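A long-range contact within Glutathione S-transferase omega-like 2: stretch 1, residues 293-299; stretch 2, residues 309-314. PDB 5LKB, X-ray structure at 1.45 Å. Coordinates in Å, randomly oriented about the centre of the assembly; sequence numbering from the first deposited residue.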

ATOM      1  N   THR A 293      14.735  -6.587  -7.126  1.00 13.04           N
ATOM      2  CA  THR A 293      13.930  -6.146  -5.993  1.00 13.85           C
ATOM      3  C   THR A 293      13.302  -4.796  -6.279  1.00 12.29           C
ATOM      4  O   THR A 293      12.103  -4.566  -6.005  1.00 13.52           O
ATOM      5  N   VAL A 294      14.123  -3.820  -6.673  1.00 11.96           N
ATOM      6  CA  VAL A 294      13.647  -2.447  -6.839  1.00 13.44           C
ATOM      7  C   VAL A 294      12.515  -2.374  -7.864  1.00 13.57           C
ATOM      8  O   VAL A 294      11.527  -1.672  -7.632  1.00 12.94           O
ATOM      9  N   ILE A 295      12.577  -3.144  -8.964  1.00 12.77           N
ATOM     10  CA  ILE A 295      11.522  -3.111  -9.984  1.00 13.51           C
ATOM     11  C   ILE A 295      10.188  -3.656  -9.476  1.00 12.55           C
ATOM     12  O   ILE A 295       9.128  -3.295 -10.004  1.00 13.34           O
ATOM     13  N   ARG A 296      10.226  -4.506  -8.454  1.00 11.94           N
ATOM     14  CA  ARG A 296       9.054  -5.096  -7.809  1.00 13.14           C
ATOM     15  C   ARG A 296       8.561  -4.265  -6.625  1.00 12.17           C
ATOM     16  O   ARG A 296       7.489  -4.557  -6.051  1.00 13.98           O
ATOM     17  N   PHE A 297       9.321  -3.250  -6.247  1.00 11.40           N
ATOM     18  CA  PHE A 297       9.062  -2.606  -4.950  1.00 14.43           C
ATOM     19  C   PHE A 297       7.759  -1.831  -4.970  1.00 12.54           C
ATOM     20  O   PHE A 297       6.874  -2.071  -4.114  1.00 13.38           O
ATOM     21  N   ASP A 298       7.593  -0.925  -5.952  1.00 11.93           N
ATOM     22  CA  ASP A 298       6.341  -0.173  -5.998  1.00 12.05           C
ATOM     23  C   ASP A 298       5.173  -1.025  -6.463  1.00 13.45           C
ATOM     24  O   ASP A 298       4.072  -0.877  -5.901  1.00 13.47           O
ATOM     25  N   PRO A 299       5.317  -1.897  -7.455  1.00 13.24           N
ATOM     26  CA  PRO A 299       4.166  -2.712  -7.886  1.00 13.67           C
ATOM     27  C   PRO A 299       3.636  -3.690  -6.856  1.00 14.44           C
ATOM     28  O   PRO A 299       2.444  -4.032  -6.909  1.00 14.63           O
ATOM     29  N   PHE A 309       6.935   2.831   4.175  1.00 14.02           N
ATOM     30  CA  PHE A 309       7.296   4.178   4.659  1.00 14.07           C
ATOM     31  C   PHE A 309       7.106   5.207   3.565  1.00 16.89           C
ATOM     32  O   PHE A 309       6.614   6.324   3.784  1.00 16.04           O
ATOM     33  N   THR A 310       7.569   4.845   2.371  1.00 14.65           N
ATOM     34  CA  THR A 310       7.439   5.590   1.142  1.00 14.20           C
ATOM     35  C   THR A 310       7.609   4.594   0.011  1.00 15.47           C
ATOM     36  O   THR A 310       7.816   3.391   0.249  1.00 16.11           O
ATOM     37  N   SER A 311       7.493   5.096  -1.215  1.00 15.05           N
ATOM     38  CA  SER A 311       7.728   4.296  -2.416  1.00 14.82           C
ATOM     39  C   SER A 311       9.030   4.742  -3.048  1.00 14.78           C
ATOM     40  O   SER A 311       9.623   5.765  -2.688  1.00 16.18           O
ATOM     41  N   ILE A 312       9.538   3.915  -3.960  1.00 13.69           N
ATOM     42  CA  ILE A 312      10.698   4.343  -4.753  1.00 15.37           C
ATOM     43  C   ILE A 312      10.390   5.623  -5.515  1.00 14.28           C
ATOM     44  O   ILE A 312      11.143   6.608  -5.446  1.00 16.01           O
ATOM     45  N   ARG A 313       9.263   5.661  -6.215  1.00 14.34           N
ATOM     46  CA  ARG A 313       9.006   6.775  -7.108  1.00 14.63           C
ATOM     47  C   ARG A 313       8.811   8.074  -6.303  1.00 15.42           C
ATOM     48  O   ARG A 313       9.204   9.162  -6.761  1.00 20.74           O
ATOM     49  N   ALA A 314       8.225   7.985  -5.113  1.00 16.96           N
ATOM     50  CA  ALA A 314       8.006   9.193  -4.331  1.00 19.09           C
ATOM     51  C   ALA A 314       9.153   9.532  -3.417  1.00 20.88           C
ATOM     52  O   ALA A 314       9.360  10.713  -3.138  1.00 24.53           O
TER

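A single buried carboxylate, that of Asp-298, holds the first turn of the helix beginning at Ile-312: it accepts two backbone N-H groups and also forms a salt bridge with the side chain of Arg-313. The CA-to-CB bond of Asp-298 points toward the second stretch, and its m rotamer (chi1 -66°, chi2 -6°) sets the two oxygens against successive residues. OD1 accepts from Ile-312 N at 2.8 Å (N-H...O angle 149°), while OD2 accepts from Arg-313 N at 3.0 Å (152°). Such N-H groups at the start of a helix have no preceding turn to bond to, so the carboxylate supplies the acceptors.

Arg-313 leaves its backbone sideways, with chi1 p, chi2 t and chi3 p, but the chain folds back so that its end comes nearer to stretch 1. Its NE meets Asp-298 OD2 at 3.0 Å with an angle of 164°, at the edge of the guanidinium and near its plane, combining hydrogen bond and salt bridge. Water 1 closes a second route between the two side chains, donating to Asp-298 OD2 at 2.8 Å and accepting from Arg-313 NH2 at 3.1 Å. OD2 thus gathers three donors: a backbone amide, a guanidinium nitrogen and a water. NH1 and NH2 of Arg-313 also find partners elsewhere in the structure.

Ser-311 occupies the N-cap position. Its p rotamer (chi1 63°) lets OG accept from Ala-314 N at 3.1 Å, a capping bond within stretch 2 that complements the two amides bound by Asp-298. The serine points sideways, yet its CB packs 3.4 Å from Asp-298 OD1; the CA atoms of Asp-298 and Ser-311 are the nearest pair across the stretches, 5.9 Å apart.

Beside this polar cluster lies an apolar patch centred on Ile-312, which is buried and points toward stretch 1 with chi1 and chi2 both m. Its CG1 lies 3.8 Å from Phe-297 CD1 and 4.1 Å from Val-294 CG1, so one isoleucine spans residues a turn apart on the first helix. Phe-297 also points toward the other stretch (chi1 t, chi2 -88°), and Ile-312 CD1 sits over one face of its ring. Val-294, also t, reaches the isoleucine from a sideways CA-to-CB bond. At the ring edge, near its plane, Thr-310 O lies 4.1 Å from Phe-297 CE1; the contact buries this carbonyl oxygen, which has no polar partner anywhere in the model. Ile-295 points away from stretch 2 and takes no part in the packing.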

ATOM      1  CB  THR A 293      14.759  -6.094  -4.715  1.00 14.17           C
ATOM      2  OG1 THR A 293      15.243  -7.415  -4.428  1.00 13.78           O
ATOM      3  CG2 THR A 293      13.920  -5.598  -3.538  1.00 14.58           C
ATOM      4  CB  VAL A 294      14.786  -1.460  -7.176  1.00 15.40           C
ATOM      5  CG1 VAL A 294      14.249  -0.010  -7.383  1.00 14.78           C
ATOM      6  CG2 VAL A 294      15.809  -1.395  -6.046  1.00 15.87           C
ATOM      7  CB  ILE A 295      11.998  -3.826 -11.280  1.00 12.04           C
ATOM      8  CG1 ILE A 295      11.215  -3.304 -12.487  1.00 14.19           C
ATOM      9  CG2 ILE A 295      11.904  -5.312 -11.171  1.00 12.69           C
ATOM     10  CD1 ILE A 295      11.471  -1.870 -12.870  1.00 12.81           C
ATOM     11  CB  ARG A 296       9.386  -6.539  -7.366  1.00 12.13           C
ATOM     12  CG  ARG A 296       9.499  -7.499  -8.502  1.00 12.57           C
ATOM     13  CD  ARG A 296      10.067  -8.852  -8.022  1.00 12.92           C
ATOM     14  NE  ARG A 296      10.045  -9.814  -9.156  1.00 12.56           N
ATOM     15  CZ  ARG A 296      10.825  -9.731 -10.250  1.00 12.85           C
ATOM     16  NH1 ARG A 296      11.761  -8.845 -10.326  1.00 13.13           N
ATOM     17  NH2 ARG A 296      10.583 -10.544 -11.246  1.00 14.31           N
ATOM     18  CB  PHE A 297      10.245  -1.706  -4.563  1.00 13.27           C
ATOM     19  CG  PHE A 297      10.298  -1.354  -3.103  1.00 12.52           C
ATOM     20  CD1 PHE A 297       9.624  -0.246  -2.614  1.00 14.51           C
ATOM     21  CD2 PHE A 297      11.050  -2.102  -2.240  1.00 14.78           C
ATOM     22  CE1 PHE A 297       9.666   0.051  -1.268  1.00 13.32           C
ATOM     23  CE2 PHE A 297      11.078  -1.786  -0.870  1.00 15.72           C
ATOM     24  CZ  PHE A 297      10.420  -0.728  -0.388  1.00 13.47           C
ATOM     25  CB  ASP A 298       6.484   1.112  -6.828  1.00 11.23           C
ATOM     26  CG  ASP A 298       7.427   2.118  -6.203  1.00 11.59           C
ATOM     27  OD1 ASP A 298       7.892   1.872  -5.070  1.00 15.10           O
ATOM     28  OD2 ASP A 298       7.670   3.190  -6.809  1.00 14.51           O
ATOM     29  CB  PRO A 299       4.717  -3.433  -9.135  1.00 13.89           C
ATOM     30  CG  PRO A 299       5.701  -2.511  -9.681  1.00 13.46           C
ATOM     31  CD  PRO A 299       6.392  -1.921  -8.464  1.00 12.19           C
ATOM     32  CB  PHE A 309       8.755   4.242   5.154  1.00 17.09           C
ATOM     33  CG  PHE A 309       9.085   3.419   6.426  1.00 16.45           C
ATOM     34  CD1 PHE A 309       8.183   2.534   7.032  1.00 18.12           C
ATOM     35  CD2 PHE A 309      10.345   3.576   7.045  1.00 17.29           C
ATOM     36  CE1 PHE A 309       8.556   1.759   8.157  1.00 19.17           C
ATOM     37  CE2 PHE A 309      10.663   2.859   8.165  1.00 17.14           C
ATOM     38  CZ  PHE A 309       9.808   1.950   8.705  1.00 18.46           C
ATOM     39  CB  THR A 310       8.448   6.728   1.073  1.00 16.81           C
ATOM     40  OG1 THR A 310       8.161   7.573  -0.047  1.00 18.39           O
ATOM     41  CG2 THR A 310       9.824   6.197   1.049  1.00 16.55           C
ATOM     42  CB  SER A 311       6.577   4.494  -3.406  1.00 16.47           C
ATOM     43  OG  SER A 311       6.485   5.779  -3.843  1.00 17.87           O
ATOM     44  CB  ILE A 312      11.134   3.249  -5.733  1.00 15.51           C
ATOM     45  CG1 ILE A 312      11.555   1.961  -4.974  1.00 15.01           C
ATOM     46  CG2 ILE A 312      12.280   3.732  -6.638  1.00 16.02           C
ATOM     47  CD1 ILE A 312      12.666   2.111  -3.977  1.00 16.16           C
ATOM     48  CB  ARG A 313       7.773   6.479  -7.967  1.00 13.89           C
ATOM     49  CG  ARG A 313       6.446   6.343  -7.211  1.00 15.04           C
ATOM     50  CD  ARG A 313       5.332   5.789  -8.079  1.00 14.91           C
ATOM     51  NE  ARG A 313       5.649   4.450  -8.559  1.00 13.58           N
ATOM     52  CZ  ARG A 313       5.004   3.815  -9.510  1.00 14.94           C
ATOM     53  NH1 ARG A 313       3.901   4.341 -10.077  1.00 14.77           N
ATOM     54  NH2 ARG A 313       5.455   2.651  -9.940  1.00 13.81           N
ATOM     55  CB  ALA A 314       6.774   9.024  -3.450  1.00 21.30           C
TER
HETATM   56  O   HOH W   1       8.467   2.544  -9.410  1.00 15.62           O